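Local coordinates for mRNA-binding protein PUF3 (Saccharomyces cerevisiae, PDB 3K49) that binds, through its Pumilio RNA-binding domain, 3' UTR sequences of mRNAs for mitochondrial proteins such as COX17, whose mRNA decay it promotes, at residues 303-306 / 307-311; 254-257 / 258-262. All coordinates share one frame; numbering follows the deposited sequence.

Interaction 1. Residues 303-306 / 307-311; sequences PMIL and MIKDQ. With nucleotides of chain B.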
ATOM      1  N   PRO A 303      26.112  15.897 -15.663  1.00 71.39           N
ATOM      2  CA  PRO A 303      25.047  15.147 -14.987  1.00 77.06           C
ATOM      3  C   PRO A 303      25.559  14.272 -13.845  1.00 71.80           C
ATOM      4  O   PRO A 303      25.134  14.463 -12.701  1.00 68.01           O
ATOM      5  CB  PRO A 303      24.473  14.290 -16.112  1.00 78.76           C
ATOM      6  CG  PRO A 303      24.639  15.155 -17.321  1.00 68.44           C
ATOM      7  CD  PRO A 303      25.924  15.914 -17.124  1.00 69.30           C
ATOM      8  N   MET A 304      26.463  13.346 -14.156  1.00 70.08           N
ATOM      9  CA  MET A 304      27.027  12.426 -13.169  1.00 66.64           C
ATOM     10  C   MET A 304      27.436  13.123 -11.883  1.00 76.79           C
ATOM     11  O   MET A 304      27.022  12.723 -10.793  1.00 80.55           O
ATOM     12  CB  MET A 304      28.246  11.719 -13.749  1.00 76.26           C
ATOM     13  CG  MET A 304      27.918  10.714 -14.828  1.00 90.37           C
ATOM     14  SD  MET A 304      27.407   9.143 -14.111  1.00101.93           S
ATOM     15  CE  MET A 304      28.840   8.785 -13.098  1.00 84.53           C
ATOM     16  N   ILE A 305      28.250  14.166 -12.013  1.00 72.55           N
ATOM     17  CA  ILE A 305      28.828  14.833 -10.852  1.00 68.90           C
ATOM     18  C   ILE A 305      27.791  15.613 -10.058  1.00 71.84           C
ATOM     19  O   ILE A 305      27.833  15.635  -8.827  1.00 73.03           O
ATOM     20  CB  ILE A 305      29.943  15.809 -11.260  1.00 77.94           C
ATOM     21  CG1 ILE A 305      31.030  15.080 -12.048  1.00 78.50           C
ATOM     22  CG2 ILE A 305      30.528  16.491 -10.032  1.00 73.33           C
ATOM     23  CD1 ILE A 305      31.692  13.959 -11.281  1.00 76.17           C
ATOM     24  N   LEU A 306      26.864  16.260 -10.761  1.00 69.62           N
ATOM     25  CA  LEU A 306      25.757  16.942 -10.101  1.00 68.24           C
ATOM     26  C   LEU A 306      24.951  15.924  -9.305  1.00 77.39           C
ATOM     27  O   LEU A 306      24.388  16.239  -8.260  1.00 67.47           O
ATOM     28  CB  LEU A 306      24.840  17.607 -11.122  1.00 60.62           C
ATOM     29  CG  LEU A 306      25.323  18.861 -11.841  1.00 73.68           C
ATOM     30  CD1 LEU A 306      24.322  19.233 -12.924  1.00 73.27           C
ATOM     31  CD2 LEU A 306      25.516  20.011 -10.865  1.00 60.92           C
ATOM     32  N   MET A 307      24.900  14.701  -9.817  1.00 72.63           N
ATOM     33  CA  MET A 307      24.134  13.634  -9.194  1.00 72.88           C
ATOM     34  C   MET A 307      24.857  13.014  -7.996  1.00 74.66           C
ATOM     35  O   MET A 307      24.269  12.882  -6.922  1.00 72.18           O
ATOM     36  CB  MET A 307      23.746  12.578 -10.236  1.00 61.82           C
ATOM     37  CG  MET A 307      22.599  13.035 -11.132  1.00 49.39           C
ATOM     38  SD  MET A 307      22.187  11.883 -12.445  1.00 68.60           S
ATOM     39  CE  MET A 307      21.765  10.414 -11.504  1.00 67.82           C
ATOM     40  N   ILE A 308      26.127  12.659  -8.173  1.00 67.78           N
ATOM     41  CA  ILE A 308      26.929  12.102  -7.085  1.00 71.38           C
ATOM     42  C   ILE A 308      26.910  12.972  -5.831  1.00 80.34           C
ATOM     43  O   ILE A 308      26.961  12.463  -4.709  1.00 79.22           O
ATOM     44  CB  ILE A 308      28.394  11.902  -7.501  1.00 77.43           C
ATOM     45  CG1 ILE A 308      28.482  10.988  -8.721  1.00 81.22           C
ATOM     46  CG2 ILE A 308      29.199  11.319  -6.350  1.00 76.93           C
ATOM     47  CD1 ILE A 308      29.894  10.830  -9.255  1.00 88.41           C
ATOM     48  N   LYS A 309      26.831  14.284  -6.023  1.00 74.26           N
ATOM     49  CA  LYS A 309      26.919  15.228  -4.911  1.00 71.65           C
ATOM     50  C   LYS A 309      25.570  15.527  -4.257  1.00 77.92           C
ATOM     51  O   LYS A 309      25.509  16.211  -3.231  1.00 80.38           O
ATOM     52  CB  LYS A 309      27.537  16.545  -5.380  1.00 83.19           C
ATOM     53  CG  LYS A 309      28.993  16.438  -5.795  1.00 81.13           C
ATOM     54  CD  LYS A 309      29.541  17.780  -6.242  1.00 82.55           C
ATOM     55  CE  LYS A 309      30.999  17.672  -6.653  1.00 95.59           C
ATOM     56  NZ  LYS A 309      31.554  18.981  -7.090  1.00101.77           N
ATOM     57  N   ASP A 310      24.488  15.034  -4.851  1.00 71.86           N
ATOM     58  CA  ASP A 310      23.148  15.344  -4.358  1.00 66.00           C
ATOM     59  C   ASP A 310      22.614  14.274  -3.406  1.00 69.34           C
ATOM     60  O   ASP A 310      22.855  13.078  -3.593  1.00 74.94           O
ATOM     61  CB  ASP A 310      22.172  15.552  -5.515  1.00 58.80           C
ATOM     62  CG  ASP A 310      20.746  15.736  -5.042  1.00 80.94           C
ATOM     63  OD1 ASP A 310      20.501  16.645  -4.220  1.00 79.79           O
ATOM     64  OD2 ASP A 310      19.866  14.965  -5.486  1.00 83.69           O
ATOM     65  N   GLN A 311      21.882  14.722  -2.389  1.00 73.70           N
ATOM     66  CA  GLN A 311      21.357  13.842  -1.341  1.00 73.37           C
ATOM     67  C   GLN A 311      20.477  12.708  -1.886  1.00 71.42           C
ATOM     68  O   GLN A 311      20.524  11.580  -1.386  1.00 76.05           O
ATOM     69  CB  GLN A 311      20.585  14.665  -0.310  1.00 63.42           C
ATOM     70  CG  GLN A 311      19.586  15.607  -0.948  1.00 71.35           C
ATOM     71  CD  GLN A 311      19.039  16.632   0.011  1.00 77.55           C
ATOM     72  OE1 GLN A 311      19.040  16.428   1.222  1.00 86.83           O
ATOM     73  NE2 GLN A 311      18.551  17.745  -0.530  1.00 79.10           N
TER
ATOM     74  O5'   C B   1      22.687  16.124   6.376  1.00122.40           O
ATOM     75  C5'   C B   1      23.967  15.494   6.508  1.00109.72           C
ATOM     76  C4'   C B   1      23.758  14.002   6.592  1.00102.08           C
ATOM     77  O4'   C B   1      23.423  13.468   5.286  1.00103.34           O
ATOM     78  C3'   C B   1      24.992  13.195   6.957  1.00102.95           C
ATOM     79  O3'   C B   1      24.658  11.936   7.563  1.00113.38           O
ATOM     80  C2'   C B   1      25.711  12.995   5.625  1.00 94.14           C
ATOM     81  O2'   C B   1      26.630  11.913   5.651  1.00 93.83           O
ATOM     82  C1'   C B   1      24.510  12.741   4.712  1.00 94.55           C
ATOM     83  N1    C B   1      24.683  13.197   3.312  1.00 88.26           N
ATOM     84  C2    C B   1      25.224  12.394   2.337  1.00 87.92           C
ATOM     85  O2    C B   1      25.577  11.235   2.606  1.00 88.20           O
ATOM     86  N3    C B   1      25.332  12.949   1.096  1.00 82.18           N
ATOM     87  C4    C B   1      24.918  14.197   0.839  1.00 86.08           C
ATOM     88  N4    C B   1      25.053  14.638  -0.412  1.00 88.70           N
ATOM     89  C5    C B   1      24.356  15.013   1.845  1.00 87.39           C
ATOM     90  C6    C B   1      24.272  14.451   3.035  1.00 90.43           C
TER
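Ile-308 packs back onto the preceding turn of helix 303-308, where its backbone N donates a nearly straight bond to Met-304 O (2.8 Å, N-H...O 167°). Followed outward, its side chain runs close to that same carbonyl oxygen: CB lies 3.7 Å from Met-304 O and CG1 3.1 Å from it. With CG1 beside the backbone N (chi1 -58°) and the chain then extended, CD1 is carried to Ile-305 CD1 at 4.1 Å, the two side chains crossing at a slant. Cut back to an alanine here, the side chain would probably leave Ile-305 CD1 without its methyl partner and open a gap toward Tyr-339. One residue on, Lys-309 runs out fully extended; its CG passes 3.3 Å from Ile-305 O and its CE reaches Ile-305 CG2 at 3.6 Å, an aliphatic contact just short of the ammonium. Further along, Lys-309 O comes within 3.3 Å of N4 of cytidine C1 of chain B, and Asp-310 OD2 caps Ala-313 N at the start of helix 313-323. This short first helix of Pumilio repeat 8 is packed by Met-304 and Ile-308 against helix 326-345, by Met-307 against helix 313-323, and by Pro-303 and Met-307 against helix 255-259.

Interaction 2. Residues 254-257 / 258-262; sequences NVVE and YSKHK. With nucleotides of chain B.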
ATOM      1  N   ASN A 254      14.108  14.479 -18.104  1.00 47.15           N
ATOM      2  CA  ASN A 254      14.342  15.215 -16.862  1.00 53.25           C
ATOM      3  C   ASN A 254      15.249  14.496 -15.886  1.00 60.65           C
ATOM      4  O   ASN A 254      15.222  14.776 -14.681  1.00 62.99           O
ATOM      5  CB  ASN A 254      13.011  15.499 -16.169  1.00 51.40           C
ATOM      6  CG  ASN A 254      12.124  16.403 -16.983  1.00 54.53           C
ATOM      7  OD1 ASN A 254      12.249  17.629 -16.915  1.00 62.60           O
ATOM      8  ND2 ASN A 254      11.229  15.807 -17.776  1.00 41.49           N
ATOM      9  N   VAL A 255      16.052  13.575 -16.403  1.00 46.13           N
ATOM     10  CA  VAL A 255      16.757  12.639 -15.547  1.00 51.46           C
ATOM     11  C   VAL A 255      17.402  13.292 -14.347  1.00 54.87           C
ATOM     12  O   VAL A 255      17.274  12.818 -13.219  1.00 56.67           O
ATOM     13  CB  VAL A 255      17.853  11.906 -16.296  1.00 59.67           C
ATOM     14  CG1 VAL A 255      18.584  10.996 -15.329  1.00 62.68           C
ATOM     15  CG2 VAL A 255      17.255  11.106 -17.440  1.00 64.56           C
ATOM     16  N   VAL A 256      18.118  14.374 -14.593  1.00 55.16           N
ATOM     17  CA  VAL A 256      18.886  14.988 -13.526  1.00 64.64           C
ATOM     18  C   VAL A 256      18.021  15.676 -12.470  1.00 59.73           C
ATOM     19  O   VAL A 256      18.263  15.499 -11.279  1.00 66.56           O
ATOM     20  CB  VAL A 256      19.963  15.942 -14.077  1.00 61.56           C
ATOM     21  CG1 VAL A 256      20.601  16.753 -12.947  1.00 50.41           C
ATOM     22  CG2 VAL A 256      21.004  15.136 -14.827  1.00 54.94           C
ATOM     23  N   GLU A 257      17.024  16.454 -12.895  1.00 57.71           N
ATOM     24  CA  GLU A 257      16.203  17.211 -11.946  1.00 55.32           C
ATOM     25  C   GLU A 257      15.372  16.282 -11.065  1.00 60.26           C
ATOM     26  O   GLU A 257      15.249  16.499  -9.859  1.00 65.01           O
ATOM     27  CB  GLU A 257      15.273  18.202 -12.654  1.00 57.54           C
ATOM     28  CG  GLU A 257      14.631  19.202 -11.680  1.00 75.39           C
ATOM     29  CD  GLU A 257      13.151  19.471 -11.961  1.00 90.44           C
ATOM     30  OE1 GLU A 257      12.815  19.781 -13.125  1.00 87.98           O
ATOM     31  OE2 GLU A 257      12.328  19.382 -11.013  1.00 73.78           O
ATOM     32  N   TYR A 258      14.790  15.250 -11.667  1.00 51.92           N
ATOM     33  CA  TYR A 258      14.059  14.251 -10.896  1.00 55.29           C
ATOM     34  C   TYR A 258      14.959  13.542  -9.887  1.00 52.32           C
ATOM     35  O   TYR A 258      14.586  13.369  -8.726  1.00 47.12           O
ATOM     36  CB  TYR A 258      13.398  13.229 -11.817  1.00 51.63           C
ATOM     37  CG  TYR A 258      12.252  13.793 -12.623  1.00 40.89           C
ATOM     38  CD1 TYR A 258      11.731  13.089 -13.684  1.00 40.69           C
ATOM     39  CD2 TYR A 258      11.684  15.024 -12.314  1.00 44.31           C
ATOM     40  CE1 TYR A 258      10.679  13.581 -14.427  1.00 44.68           C
ATOM     41  CE2 TYR A 258      10.618  15.527 -13.050  1.00 42.89           C
ATOM     42  CZ  TYR A 258      10.130  14.795 -14.114  1.00 46.50           C
ATOM     43  OH  TYR A 258       9.080  15.245 -14.886  1.00 57.59           O
ATOM     44  N   SER A 259      16.150  13.148 -10.328  1.00 43.49           N
ATOM     45  CA  SER A 259      17.098  12.477  -9.448  1.00 49.08           C
ATOM     46  C   SER A 259      17.411  13.296  -8.204  1.00 53.79           C
ATOM     47  O   SER A 259      17.788  12.751  -7.172  1.00 61.19           O
ATOM     48  CB  SER A 259      18.390  12.146 -10.194  1.00 52.25           C
ATOM     49  OG  SER A 259      18.147  11.245 -11.261  1.00 54.33           O
ATOM     50  N   LYS A 260      17.255  14.610  -8.304  1.00 63.39           N
ATOM     51  CA  LYS A 260      17.572  15.506  -7.197  1.00 60.67           C
ATOM     52  C   LYS A 260      16.317  15.862  -6.408  1.00 68.21           C
ATOM     53  O   LYS A 260      16.351  16.682  -5.482  1.00 67.78           O
ATOM     54  CB  LYS A 260      18.246  16.772  -7.727  1.00 65.20           C
ATOM     55  CG  LYS A 260      19.605  16.524  -8.378  1.00 69.36           C
ATOM     56  CD  LYS A 260      20.151  17.777  -9.052  1.00 71.86           C
ATOM     57  CE  LYS A 260      20.415  18.875  -8.041  1.00 77.90           C
ATOM     58  NZ  LYS A 260      20.934  20.112  -8.678  1.00 83.39           N
ATOM     59  N   HIS A 261      15.216  15.227  -6.792  1.00 64.23           N
ATOM     60  CA  HIS A 261      13.907  15.464  -6.203  1.00 52.22           C
ATOM     61  C   HIS A 261      13.620  14.367  -5.180  1.00 50.63           C
ATOM     62  O   HIS A 261      13.777  13.179  -5.473  1.00 58.79           O
ATOM     63  CB  HIS A 261      12.856  15.444  -7.311  1.00 53.03           C
ATOM     64  CG  HIS A 261      11.525  15.978  -6.892  1.00 54.61           C
ATOM     65  ND1 HIS A 261      10.809  15.451  -5.853  1.00 53.91           N
ATOM     66  CD2 HIS A 261      10.773  16.989  -7.410  1.00 43.43           C
ATOM     67  CE1 HIS A 261       9.665  16.120  -5.727  1.00 56.37           C
ATOM     68  NE2 HIS A 261       9.627  17.045  -6.654  1.00 55.77           N
ATOM     69  N   LYS A 262      13.217  14.769  -3.980  1.00 55.49           N
ATOM     70  CA  LYS A 262      12.933  13.828  -2.897  1.00 59.57           C
ATOM     71  C   LYS A 262      12.010  12.683  -3.334  1.00 52.81           C
ATOM     72  O   LYS A 262      12.292  11.499  -3.090  1.00 49.62           O
ATOM     73  CB  LYS A 262      12.329  14.574  -1.696  1.00 54.25           C
ATOM     74  CG  LYS A 262      11.907  13.664  -0.563  1.00 56.46           C
ATOM     75  CD  LYS A 262      11.277  14.455   0.565  1.00 76.23           C
ATOM     76  CE  LYS A 262      10.574  13.541   1.561  1.00 80.70           C
ATOM     77  NZ  LYS A 262      11.434  12.378   1.941  1.00 81.82           N
TER
ATOM     78  P     U B   5      12.855   9.735   4.569  1.00 76.46           P
ATOM     79  OP1   U B   5      12.181  10.618   5.548  1.00 58.97           O
ATOM     80  OP2   U B   5      13.302   8.375   4.964  1.00 61.17           O
ATOM     81  O5'   U B   5      11.922   9.574   3.287  1.00 84.45           O
ATOM     82  C5'   U B   5      10.889   8.606   3.263  1.00 67.48           C
ATOM     83  C4'   U B   5       9.684   9.193   2.568  1.00 63.40           C
ATOM     84  O4'   U B   5       9.939   9.270   1.150  1.00 66.16           O
ATOM     85  C3'   U B   5       8.399   8.398   2.652  1.00 57.64           C
ATOM     86  O3'   U B   5       7.773   8.644   3.911  1.00 64.98           O
ATOM     87  C2'   U B   5       7.614   9.019   1.506  1.00 55.05           C
ATOM     88  O2'   U B   5       7.074  10.264   1.882  1.00 56.19           O
ATOM     89  C1'   U B   5       8.711   9.240   0.456  1.00 61.12           C
ATOM     90  N1    U B   5       8.793   8.196  -0.588  1.00 46.56           N
ATOM     91  C2    U B   5       8.069   8.381  -1.739  1.00 46.28           C
ATOM     92  O2    U B   5       7.370   9.360  -1.926  1.00 43.30           O
ATOM     93  N3    U B   5       8.184   7.375  -2.669  1.00 37.82           N
ATOM     94  C4    U B   5       8.923   6.227  -2.556  1.00 43.35           C
ATOM     95  O4    U B   5       8.885   5.395  -3.455  1.00 54.69           O
ATOM     96  C5    U B   5       9.652   6.106  -1.330  1.00 43.24           C
ATOM     97  C6    U B   5       9.567   7.072  -0.411  1.00 47.61           C
ATOM     98  P     G B   4      18.207   8.712   5.820  1.00 86.29           P
ATOM     99  OP1   G B   4      17.308   9.095   6.937  1.00 94.21           O
ATOM    100  OP2   G B   4      18.652   7.299   5.671  1.00 80.15           O
ATOM    101  O5'   G B   4      17.509   9.158   4.461  1.00 75.48           O
ATOM    102  C5'   G B   4      17.282  10.532   4.179  1.00 80.37           C
ATOM    103  C4'   G B   4      16.332  10.664   3.015  1.00 77.36           C
ATOM    104  O4'   G B   4      16.947  10.090   1.837  1.00 83.98           O
ATOM    105  C3'   G B   4      15.058   9.854   3.168  1.00 85.04           C
ATOM    106  O3'   G B   4      14.115  10.537   3.983  1.00 90.44           O
ATOM    107  C2'   G B   4      14.604   9.675   1.721  1.00 77.62           C
ATOM    108  O2'   G B   4      13.885  10.773   1.195  1.00 81.76           O
ATOM    109  C1'   G B   4      15.946   9.536   1.004  1.00 70.29           C
ATOM    110  N9    G B   4      16.306   8.157   0.704  1.00 69.44           N
ATOM    111  C8    G B   4      16.738   7.175   1.566  1.00 65.12           C
ATOM    112  N7    G B   4      16.972   6.038   0.967  1.00 67.48           N
ATOM    113  C5    G B   4      16.680   6.290  -0.369  1.00 51.84           C
ATOM    114  C6    G B   4      16.735   5.443  -1.494  1.00 58.22           C
ATOM    115  O6    G B   4      17.084   4.256  -1.554  1.00 65.39           O
ATOM    116  N1    G B   4      16.337   6.108  -2.648  1.00 61.42           N
ATOM    117  C2    G B   4      15.950   7.420  -2.706  1.00 57.70           C
ATOM    118  N2    G B   4      15.608   7.902  -3.904  1.00 57.31           N
ATOM    119  N3    G B   4      15.898   8.215  -1.666  1.00 61.95           N
ATOM    120  C4    G B   4      16.272   7.586  -0.541  1.00 60.63           C
TER
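Asn-254, the N-cap residue of helix 255-259, lays its CB over the ring of Tyr-258 in a CH-pi contact, 3.5 Å from the ring centroid and 14° off the normal. Its amide plane stands 29° from the ring, and ND2 is bound to Thr-250 O. The backbone O of Asn-254 takes a nearly straight bond from Tyr-258 N (3.1 Å). At Val-255 the carbonyl oxygen is gripped twice, by Ser-259 N at 3.1 Å and by Ser-259 OG at 2.7 Å, which arrive from opposite faces of the carbonyl plane. Placing OG beside its own backbone N (chi1 -63°) turns the hydroxyl back toward that oxygen, so a buried polar group is satisfied within the helix. Val-256 CG1 then lies alongside Lys-260 CD, 4.1 Å away. Glu-257 O accepts from Lys-260 N (3.2 Å) with the donor well above the carbonyl plane. Beyond it, Lys-262 NZ donates to O2' of G4 of chain B (3.0 Å) and weakly to O5' of U5 of chain B. In Pumilio repeat 7 this helix is flanked by helix 213-218 at Tyr-258, helix 264-274 at Tyr-258 and Ser-259, and helix 303-308 at Val-256 and Ser-259.

From the N terminus, interaction 2 (254-262, Pumilio repeat 7) is complete before interaction 1 (303-311, repeat 8) begins; the two lie in series and neither nests nor crosses. Each is a local contact along a short helix and the turn after it, closing no long loop; helices 264-274, 277-284 and 292-296 lie in the chain between them. In space their centres are 10 Å apart. Direct packing ties the repeats together: Pro-303 CB meets Val-256 CG2 at 3.8 Å and Met-307 CE meets Ser-259 OG at 3.7 Å. Both turns face the bound RNA.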